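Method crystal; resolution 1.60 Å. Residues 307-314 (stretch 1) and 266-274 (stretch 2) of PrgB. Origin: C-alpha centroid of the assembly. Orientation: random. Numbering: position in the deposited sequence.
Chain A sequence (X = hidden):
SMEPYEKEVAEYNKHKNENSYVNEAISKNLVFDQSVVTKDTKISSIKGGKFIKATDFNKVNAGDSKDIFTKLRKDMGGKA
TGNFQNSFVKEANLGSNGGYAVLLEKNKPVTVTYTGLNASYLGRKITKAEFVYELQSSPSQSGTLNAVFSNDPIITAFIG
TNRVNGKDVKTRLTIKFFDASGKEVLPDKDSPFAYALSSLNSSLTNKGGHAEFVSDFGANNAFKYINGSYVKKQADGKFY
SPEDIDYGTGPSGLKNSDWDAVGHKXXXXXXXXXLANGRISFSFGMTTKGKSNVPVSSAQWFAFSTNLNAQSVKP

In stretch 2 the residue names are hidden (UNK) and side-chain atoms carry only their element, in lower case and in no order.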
# COMPACT_ATOMS: atom_id res chain seq x y z
N ASN A 307 -0.56 4.61 -12.14
CA ASN A 307 -0.06 3.70 -13.17
C ASN A 307 -0.78 2.37 -13.03
O ASN A 307 -0.34 1.47 -12.30
CB ASN A 307 1.44 3.52 -13.00
CG ASN A 307 2.23 4.71 -13.53
OD1 ASN A 307 3.04 5.32 -12.80
ND2 ASN A 307 2.05 5.02 -14.83
N LEU A 308 -1.94 2.26 -13.66
CA LEU A 308 -2.76 1.07 -13.53
C LEU A 308 -2.17 -0.03 -14.38
O LEU A 308 -1.76 0.20 -15.53
CB LEU A 308 -4.22 1.34 -13.96
CG LEU A 308 -4.84 2.67 -13.53
CD1 LEU A 308 -6.29 2.81 -13.99
CD2 LEU A 308 -4.76 2.72 -12.02
N ASN A 309 -2.18 -1.26 -13.86
CA ASN A 309 -1.77 -2.38 -14.69
C ASN A 309 -2.91 -2.93 -15.55
O ASN A 309 -2.87 -4.11 -15.98
CB ASN A 309 -1.14 -3.46 -13.81
CG ASN A 309 0.20 -3.01 -13.26
OD1 ASN A 309 1.05 -2.54 -14.02
ND2 ASN A 309 0.38 -3.13 -11.96
N ALA A 310 -3.89 -2.09 -15.89
CA ALA A 310 -4.95 -2.44 -16.82
C ALA A 310 -5.43 -1.19 -17.55
O ALA A 310 -5.04 -0.06 -17.24
CB ALA A 310 -6.10 -3.15 -16.11
N GLN A 311 -6.29 -1.40 -18.55
CA GLN A 311 -6.94 -0.30 -19.25
C GLN A 311 -8.44 -0.30 -19.06
O GLN A 311 -9.10 0.69 -19.38
CB GLN A 311 -6.63 -0.35 -20.76
CG GLN A 311 -5.23 -0.81 -21.09
CD GLN A 311 -4.32 0.33 -21.54
OE1 GLN A 311 -4.21 1.35 -20.84
NE2 GLN A 311 -3.69 0.17 -22.71
N SER A 312 -9.00 -1.41 -18.59
CA SER A 312 -10.43 -1.56 -18.45
C SER A 312 -10.64 -2.49 -17.28
O SER A 312 -9.70 -3.11 -16.79
CB SER A 312 -11.09 -2.07 -19.74
OG SER A 312 -10.60 -3.34 -20.13
N VAL A 313 -11.87 -2.54 -16.79
CA VAL A 313 -12.20 -3.32 -15.60
C VAL A 313 -13.59 -3.86 -15.84
O VAL A 313 -14.32 -3.34 -16.67
CB VAL A 313 -12.18 -2.52 -14.28
CG1 VAL A 313 -10.80 -2.12 -13.93
CG2 VAL A 313 -13.08 -1.28 -14.43
N LYS A 314 -13.95 -4.86 -15.08
CA LYS A 314 -15.33 -5.28 -15.03
C LYS A 314 -16.17 -4.21 -14.34
O LYS A 314 -15.82 -3.79 -13.22
CB LYS A 314 -15.50 -6.58 -14.26
CG LYS A 314 -16.99 -6.91 -14.14
CD LYS A 314 -17.26 -8.29 -13.61
CE LYS A 314 -18.18 -8.98 -14.56
NZ LYS A 314 -18.88 -10.19 -14.02
N UNK A 266 3.64 -9.16 -16.57
CA UNK A 266 2.76 -9.96 -15.75
C UNK A 266 2.41 -9.27 -14.43
O UNK A 266 1.88 -9.92 -13.52
o UNK A 266 2.75 -11.94 -17.70
c UNK A 266 3.40 -11.32 -15.47
n UNK A 266 4.18 -13.30 -16.60
c UNK A 266 3.42 -12.21 -16.69
N UNK A 267 2.70 -7.97 -14.32
CA UNK A 267 2.53 -7.30 -13.04
C UNK A 267 1.07 -7.19 -12.66
O UNK A 267 0.74 -7.07 -11.47
c UNK A 267 3.17 -5.90 -13.09
N UNK A 268 0.18 -7.24 -13.65
CA UNK A 268 -1.24 -7.31 -13.37
C UNK A 268 -1.61 -8.53 -12.55
O UNK A 268 -2.70 -8.54 -11.95
o UNK A 268 -2.21 -12.06 -17.87
c UNK A 268 -1.02 -10.07 -17.17
c UNK A 268 -2.04 -8.57 -15.54
c UNK A 268 -3.14 -9.42 -15.52
c UNK A 268 -2.13 -10.89 -17.11
c UNK A 268 -3.18 -10.56 -16.28
c UNK A 268 -2.03 -7.29 -14.70
c UNK A 268 -0.98 -8.90 -16.37
N UNK A 269 -0.77 -9.57 -12.54
CA UNK A 269 -1.07 -10.77 -11.74
C UNK A 269 -1.38 -10.38 -10.31
O UNK A 269 -2.20 -11.03 -9.64
c UNK A 269 0.26 -12.54 -13.03
c UNK A 269 -0.58 -12.33 -14.11
c UNK A 269 0.10 -11.76 -11.74
c UNK A 269 1.41 -14.24 -14.32
c UNK A 269 0.57 -14.02 -15.40
c UNK A 269 -0.43 -13.08 -15.31
c UNK A 269 1.25 -13.50 -13.15
N UNK A 270 -0.75 -9.33 -9.81
CA UNK A 270 -1.01 -8.93 -8.44
C UNK A 270 -1.61 -7.55 -8.27
O UNK A 270 -1.31 -6.87 -7.28
N UNK A 271 -2.52 -7.14 -9.16
CA UNK A 271 -3.06 -5.79 -9.13
C UNK A 271 -4.58 -5.76 -9.15
O UNK A 271 -5.27 -6.74 -9.50
o UNK A 271 -1.12 -5.03 -10.31
c UNK A 271 -2.53 -4.95 -10.28
N UNK A 272 -5.09 -4.60 -8.76
CA UNK A 272 -6.47 -4.22 -8.96
C UNK A 272 -6.49 -2.74 -9.26
O UNK A 272 -5.44 -2.09 -9.33
N UNK A 273 -7.69 -2.20 -9.39
CA UNK A 273 -7.88 -0.77 -9.61
C UNK A 273 -8.79 -0.21 -8.52
O UNK A 273 -9.81 -0.83 -8.19
c UNK A 273 -7.52 -1.11 -12.05
c UNK A 273 -8.66 0.98 -11.20
c UNK A 273 -8.47 -0.50 -11.00
N UNK A 274 -8.38 0.91 -7.94
CA UNK A 274 -9.24 1.69 -7.06
C UNK A 274 -9.91 2.83 -7.83
O UNK A 274 -9.27 3.51 -8.64
O HOH W 1 -3.13 -1.57 -10.91

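Position 266 carries two side-chain carbons, the second bearing one oxygen and one nitrogen: a short amide. It lies out of reach of stretch 1, and its nitrogen is hydrogen-bonded elsewhere in the structure. This is Asn266, whose backbone O accepts a 2.8 Å hydrogen bond from N of position 269, helping to hold the turn that follows.

Position 267 has a single side-chain carbon and is therefore Ala267. Its CB points sideways and lies 4.1 Å from OD1 of Asn309, so the small methyl group fits in a buried place beside the amide.

At position 268 one carbon leads to a six-carbon ring bearing an oxygen, which identifies Tyr268. The CB meets the backbone O of Asn309 at 3.5 Å, but the end of the side chain leads away. With chi1 in the p well, it is the base of the side chain, not the phenol, that touches stretch 1.

Position 269 shows the same carbon and six-membered ring without oxygen: Phe269. Its ring stays far from stretch 1, and the residue contributes here through the backbone of the 3-10 segment.

Position 270 has no side-chain atoms, so it is Gly270. Its N donates to O of Ala267 at 3.2 Å, one of the backbone hydrogen bonds that hold this turn.

Position 271 has one carbon followed by one oxygen, the mark of Ser271. The CB points toward stretch 1, and OG accepts a hydrogen bond from ND2 of Asn309 at 2.9 Å while donating to O of Ala267 at 3.0 Å. A hydroxyl suits this buried place because it can accept and donate at once.

Position 272 again lacks a side chain and is Gly272. Its backbone O receives a hydrogen bond from a water at 2.8 Å; the same water accepts one from N of Asn309 at 3.1 Å, bridging the two backbones.

Position 273 has three side-chain carbons, one carrying the other two: Val273. Pointing toward stretch 1, it places CG1 4.1 Å from CD1 of Leu308 and CG2 3.9 Å from CG1 of Val313. The branched side chain thus meets two apolar partners with separate methyls.

Position 274, bare of side-chain atoms, is Gly274, buried in the strand that continues later in the chain.

The contact joins a polar site to an apolar one. Asn309 anchors the first through its amide and the water bridge, while Val273 packs against Leu308 and Val313 in the second. The two stretches together bury 326 Å², summed over both sides.

Stretch 2, residues 266-274: NAYFGSGVG
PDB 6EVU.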